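Local coordinates for protein LURP-one-related 15 (Arabidopsis thaliana, PDB 1ZXU) that is of unknown function but might be related to the phospholipid scramblase and tubby-like superfamily of membrane-tethered transcription factors, at residues 87-92 with 104-110; 25-29 with 115-119. All blocks are in the same frame, centred on the assembly; numbering follows the deposited sequence.

Contact 1: residues 87-92 with 104-110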
loop_
_atom_site.group_PDB
_atom_site.type_symbol
_atom_site.label_atom_id
_atom_site.label_comp_id
_atom_site.label_asym_id
_atom_site.label_seq_id
_atom_site.Cartn_x
_atom_site.Cartn_y
_atom_site.Cartn_z
ATOM N N PRO A 87 13.217 -6.295 -3.077
ATOM C CA PRO A 87 12.062 -6.130 -2.170
ATOM C C PRO A 87 12.026 -4.776 -1.525
ATOM O O PRO A 87 13.047 -4.317 -0.976
ATOM C CB PRO A 87 12.282 -7.205 -1.103
ATOM C CG PRO A 87 13.098 -8.310 -1.875
ATOM C CD PRO A 87 14.031 -7.483 -2.713
ATOM N N VAL A 88 10.838 -4.144 -1.535
ATOM C CA VAL A 88 10.669 -2.862 -0.920
ATOM C C VAL A 88 10.006 -3.058 0.469
ATOM O O VAL A 88 10.466 -2.507 1.493
ATOM C CB VAL A 88 9.777 -1.978 -1.807
ATOM C CG1 VAL A 88 9.420 -0.639 -1.106
ATOM C CG2 VAL A 88 10.497 -1.784 -3.214
ATOM N N VAL A 89 8.866 -3.755 0.432
ATOM C CA VAL A 89 8.243 -4.197 1.694
ATOM C C VAL A 89 7.691 -5.619 1.549
ATOM O O VAL A 89 7.423 -6.095 0.437
ATOM C CB VAL A 89 7.071 -3.290 2.195
ATOM C CG1 VAL A 89 7.592 -1.851 2.575
ATOM C CG2 VAL A 89 5.960 -3.229 1.172
ATOM N N THR A 90 7.516 -6.261 2.702
ATOM C CA THR A 90 6.837 -7.594 2.782
ATOM C C THR A 90 5.597 -7.422 3.650
ATOM O O THR A 90 5.684 -6.798 4.706
ATOM C CB THR A 90 7.788 -8.641 3.411
ATOM O OG1 THR A 90 8.901 -8.820 2.517
ATOM C CG2 THR A 90 7.058 -9.979 3.516
ATOM N N LEU A 91 4.468 -7.903 3.145
ATOM C CA LEU A 91 3.188 -7.875 3.951
ATOM C C LEU A 91 2.942 -9.294 4.421
ATOM O O LEU A 91 3.049 -10.245 3.610
ATOM C CB LEU A 91 2.057 -7.496 3.002
ATOM C CG LEU A 91 2.082 -6.050 2.567
ATOM C CD1 LEU A 91 3.047 -5.792 1.445
ATOM C CD2 LEU A 91 0.683 -5.711 2.080
ATOM N N ARG A 92 2.590 -9.445 5.688
ATOM C CA ARG A 92 2.278 -10.781 6.220
ATOM C C ARG A 92 0.929 -10.697 6.896
ATOM O O ARG A 92 0.685 -9.808 7.702
ATOM C CB ARG A 92 3.352 -11.281 7.202
ATOM C CG ARG A 92 3.212 -12.768 7.531
ATOM C CD ARG A 92 4.285 -13.242 8.525
ATOM N NE ARG A 92 4.197 -12.511 9.793
ATOM C CZ ARG A 92 5.090 -12.599 10.777
ATOM N NH1 ARG A 92 6.157 -13.384 10.654
ATOM N NH2 ARG A 92 4.920 -11.894 11.888
ATOM N N VAL A 104 3.566 -5.101 8.053
ATOM C CA VAL A 104 4.293 -4.763 6.842
ATOM C C VAL A 104 5.683 -4.432 7.368
ATOM O O VAL A 104 5.838 -3.618 8.312
ATOM C CB VAL A 104 3.700 -3.514 6.170
ATOM C CG1 VAL A 104 4.490 -3.183 4.899
ATOM C CG2 VAL A 104 2.267 -3.759 5.718
ATOM N N PHE A 105 6.658 -5.067 6.710
ATOM C CA PHE A 105 8.074 -5.043 7.137
ATOM C C PHE A 105 8.920 -4.435 6.058
ATOM O O PHE A 105 8.592 -4.527 4.878
ATOM C CB PHE A 105 8.567 -6.481 7.310
ATOM C CG PHE A 105 7.780 -7.244 8.357
ATOM C CD1 PHE A 105 8.203 -7.196 9.679
ATOM C CD2 PHE A 105 6.611 -7.913 8.031
ATOM C CE1 PHE A 105 7.505 -7.830 10.709
ATOM C CE2 PHE A 105 5.870 -8.578 9.088
ATOM C CZ PHE A 105 6.354 -8.527 10.426
ATOM N N ARG A 106 10.013 -3.836 6.468
ATOM C CA ARG A 106 11.053 -3.362 5.525
ATOM C C ARG A 106 11.637 -4.483 4.684
ATOM O O ARG A 106 12.028 -5.528 5.203
ATOM C CB ARG A 106 12.252 -2.820 6.308
ATOM C CG ARG A 106 11.960 -1.802 7.330
ATOM C CD ARG A 106 13.271 -1.392 8.133
ATOM N NE ARG A 106 12.900 -0.349 9.091
ATOM C CZ ARG A 106 12.847 0.949 8.795
ATOM N NH1 ARG A 106 13.209 1.356 7.577
ATOM N NH2 ARG A 106 12.438 1.835 9.725
ATOM N N GLY A 107 11.726 -4.239 3.379
ATOM C CA GLY A 107 12.456 -5.138 2.470
ATOM C C GLY A 107 11.882 -6.520 2.403
ATOM O O GLY A 107 10.626 -6.667 2.342
ATOM N N GLY A 108 12.753 -7.532 2.373
ATOM C CA GLY A 108 12.315 -8.897 2.306
ATOM C C GLY A 108 12.240 -9.575 3.656
ATOM O O GLY A 108 12.362 -10.778 3.753
ATOM N N SER A 109 11.993 -8.828 4.706
ATOM C CA SER A 109 12.049 -9.361 6.055
ATOM C C SER A 109 10.662 -9.662 6.617
ATOM O O SER A 109 9.687 -9.048 6.184
ATOM C CB SER A 109 12.712 -8.301 6.923
ATOM O OG SER A 109 12.901 -8.743 8.249
ATOM N N THR A 110 10.574 -10.581 7.593
ATOM C CA THR A 110 9.406 -10.641 8.483
ATOM C C THR A 110 9.865 -10.587 9.965
ATOM O O THR A 110 9.113 -10.985 10.903
ATOM C CB THR A 110 8.519 -11.877 8.184
ATOM O OG1 THR A 110 9.328 -13.085 8.233
ATOM C CG2 THR A 110 7.853 -11.729 6.785
HETATM O O HOH W 1 9.648 -11.378 1.848
HETATM O O HOH W 2 7.538 -11.116 13.047
#
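Thr-90 and Phe-105 form an antiparallel hydrogen-bonded pair: Phe-105 N reaches Thr-90 O at 2.8 Å, and Thr-90 N returns to Phe-105 O at 3.0 Å. The side chain of Thr-90 is enclosed by the chain that follows Phe-105. Its CB faces Ser-109 O at 3.4 Å. OG1, set opposite the carbonyl carbon (chi1 -65°), donates to Gly-107 O over 2.8 Å, in the carbonyl plane and on a lone pair, and accepts a bond from a water that also holds Gly-108 O weakly. CG2 ends against the methyl CG2 of Thr-110, 3.8 Å away. A valine here would probably keep the methyl contact but leave Gly-107 O and the water without their hydroxyl partner, loosening the turn. Farther along, Arg-92 bends at chi3 (60°) and brings one guanidinium face over the CE2-CZ rim of Phe-105, the two planes 73° apart. A second water links Arg-92 NH2 to Thr-110 O, while CA of Thr-110 sits 3.7 Å above the middle of the Phe-105 ring. On the opposite face of the sheet from Thr-90 and Phe-105, Leu-91 and Val-104 lie side by side, and Leu-91 continues to Val-205 and Ile-206 of helix 197-211. At the turn, Gly-107 N bonds to Val-88 O, and the residue's positive phi suits glycine. Val-88 and Val-89 face Leu-80 as a classic beta bulge. Strands 87-92 and 101-106 pair as a beta hairpin of the antiparallel barrel, and the type II' turn 106-109 folds the departing chain back over Thr-90.

Contact 2: residues 25-29 with 115-119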
loop_
_atom_site.group_PDB
_atom_site.type_symbol
_atom_site.label_atom_id
_atom_site.label_comp_id
_atom_site.label_asym_id
_atom_site.label_seq_id
_atom_site.Cartn_x
_atom_site.Cartn_y
_atom_site.Cartn_z
ATOM N N GLY A 25 4.715 12.427 5.997
ATOM C CA GLY A 25 4.345 11.665 4.799
ATOM C C GLY A 25 5.218 10.430 4.545
ATOM O O GLY A 25 4.881 9.600 3.699
ATOM N N VAL A 26 6.331 10.326 5.250
ATOM C CA VAL A 26 7.333 9.283 4.987
ATOM C C VAL A 26 7.072 8.107 5.926
ATOM O O VAL A 26 6.918 8.288 7.145
ATOM C CB VAL A 26 8.772 9.823 5.110
ATOM C CG1 VAL A 26 8.903 10.799 6.268
ATOM C CG2 VAL A 26 9.807 8.688 5.226
ATOM N N VAL A 27 7.010 6.899 5.357
ATOM C CA VAL A 27 6.654 5.719 6.138
ATOM C C VAL A 27 7.644 4.577 5.839
ATOM O O VAL A 27 8.215 3.960 6.771
ATOM C CB VAL A 27 5.202 5.261 5.875
ATOM C CG1 VAL A 27 4.938 3.994 6.609
ATOM C CG2 VAL A 27 4.203 6.316 6.395
ATOM N N VAL A 28 7.866 4.352 4.563
ATOM C CA VAL A 28 8.727 3.255 4.118
ATOM C C VAL A 28 10.138 3.773 3.918
ATOM O O VAL A 28 11.115 3.213 4.493
ATOM C CB VAL A 28 8.156 2.563 2.810
ATOM C CG1 VAL A 28 9.216 1.582 2.172
ATOM C CG2 VAL A 28 6.806 1.882 3.087
ATOM N N ASP A 29 10.236 4.843 3.141
ATOM C CA ASP A 29 11.532 5.447 2.753
ATOM C C ASP A 29 11.270 6.812 2.120
ATOM O O ASP A 29 10.431 6.940 1.221
ATOM C CB ASP A 29 12.253 4.542 1.737
ATOM C CG ASP A 29 13.756 4.967 1.474
ATOM O OD1 ASP A 29 14.064 6.158 1.244
ATOM O OD2 ASP A 29 14.621 4.056 1.442
ATOM N N LEU A 115 9.649 -4.197 11.471
ATOM C CA LEU A 115 8.233 -3.824 11.359
ATOM C C LEU A 115 8.062 -2.301 11.057
ATOM O O LEU A 115 8.590 -1.390 11.844
ATOM C CB LEU A 115 7.560 -4.228 12.690
ATOM C CG LEU A 115 6.077 -3.906 12.720
ATOM C CD1 LEU A 115 5.259 -4.665 11.747
ATOM C CD2 LEU A 115 5.518 -3.928 14.229
ATOM N N LEU A 116 7.336 -2.014 10.007
ATOM C CA LEU A 116 7.064 -0.635 9.628
ATOM C C LEU A 116 5.683 -0.188 10.141
ATOM O O LEU A 116 5.538 0.943 10.642
ATOM C CB LEU A 116 7.132 -0.435 8.129
ATOM C CG LEU A 116 8.540 -0.493 7.551
ATOM C CD1 LEU A 116 8.478 -0.604 6.030
ATOM C CD2 LEU A 116 9.361 0.681 8.008
ATOM N N TYR A 117 4.688 -1.044 9.960
ATOM C CA TYR A 117 3.314 -0.688 10.477
ATOM C C TYR A 117 2.442 -1.918 10.457
ATOM O O TYR A 117 2.761 -2.940 9.818
ATOM C CB TYR A 117 2.635 0.395 9.639
ATOM C CG TYR A 117 2.813 0.264 8.155
ATOM C CD1 TYR A 117 1.829 -0.277 7.348
ATOM C CD2 TYR A 117 3.983 0.796 7.560
ATOM C CE1 TYR A 117 2.050 -0.365 5.897
ATOM C CE2 TYR A 117 4.189 0.709 6.178
ATOM C CZ TYR A 117 3.215 0.115 5.369
ATOM O OH TYR A 117 3.436 0.065 3.977
ATOM N N THR A 118 1.345 -1.820 11.224
ATOM C CA THR A 118 0.328 -2.883 11.286
ATOM C C THR A 118 -0.962 -2.274 10.785
ATOM O O THR A 118 -1.245 -1.094 11.017
ATOM C CB THR A 118 0.143 -3.305 12.750
ATOM O OG1 THR A 118 1.413 -3.803 13.278
ATOM C CG2 THR A 118 -0.951 -4.358 12.864
ATOM N N VAL A 119 -1.743 -3.078 10.069
ATOM C CA VAL A 119 -2.996 -2.603 9.474
ATOM C C VAL A 119 -4.077 -3.517 10.027
ATOM O O VAL A 119 -3.921 -4.735 10.008
ATOM C CB VAL A 119 -2.955 -2.712 7.954
ATOM C CG1 VAL A 119 -4.271 -2.221 7.384
ATOM C CG2 VAL A 119 -1.780 -1.860 7.400
#
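Tyr-117 takes a chi1 of 41°, which places its ring between its own backbone N and carbonyl carbon and sends it to the inner side of the strand, where Val-27, with CG1 trans to the backbone N (chi1 175°), directs that methyl at the ring. CG1 closes to 3.4 Å from Tyr-117 CE2 and 3.5 Å from CD2, a tight approach in which the two side chains cross at about a right angle. Val-28 comes to the same ring differently: its CG2 lies at the edge, near the ring plane, 3.9 Å from Tyr-117 OH. The same methyl faces Leu-116 CD1 at 4.2 Å, while the other branch of that leucine, CD2, rests 3.7 Å from Val-27 O. The contact is van der Waals in nature, mostly between methyls and the ring, and each valine touches both Leu-116 and Tyr-117. The phenol end is not left to the valines: a hydrogen bond between Tyr-117 OH and Ser-202 OG of helix 197-211 places the hydroxyl, and the edge-to-face partner Phe-199 probably limits how the ring can turn. The loop is also held by Asp-196, whose OD2 accepts the backbone N-H groups of Val-27, Val-28 and Asp-29. Leu-116 and Tyr-117 can point to the same side because both face Val-104 across a classic beta bulge. Residues 27-28 bridge the barrel wall and helix 197-211, consistent with the helix-filled barrel of the tubby-like fold.

Overall arrangement
Contact 1 and the strand half of contact 2 lie on consecutive strands of one barrel wall, the centres of the two contacts about 10 Å apart. Strand 101-106 pairs with 87-92 on one side and with 115-120 on the other, where Val-104 O to Leu-116 N (2.8 Å) and Val-104 N to Tyr-117 O (2.9 Å) are probable hydrogen bonds. Arg-106 CZ also packs on Leu-116 CD2 at 3.6 Å. The loop 25-29 spans both, since Val-28 touches Val-88 and Val-89 of contact 1 as well as Leu-116. Both contacts also face helix 197-211, which the barrel surrounds.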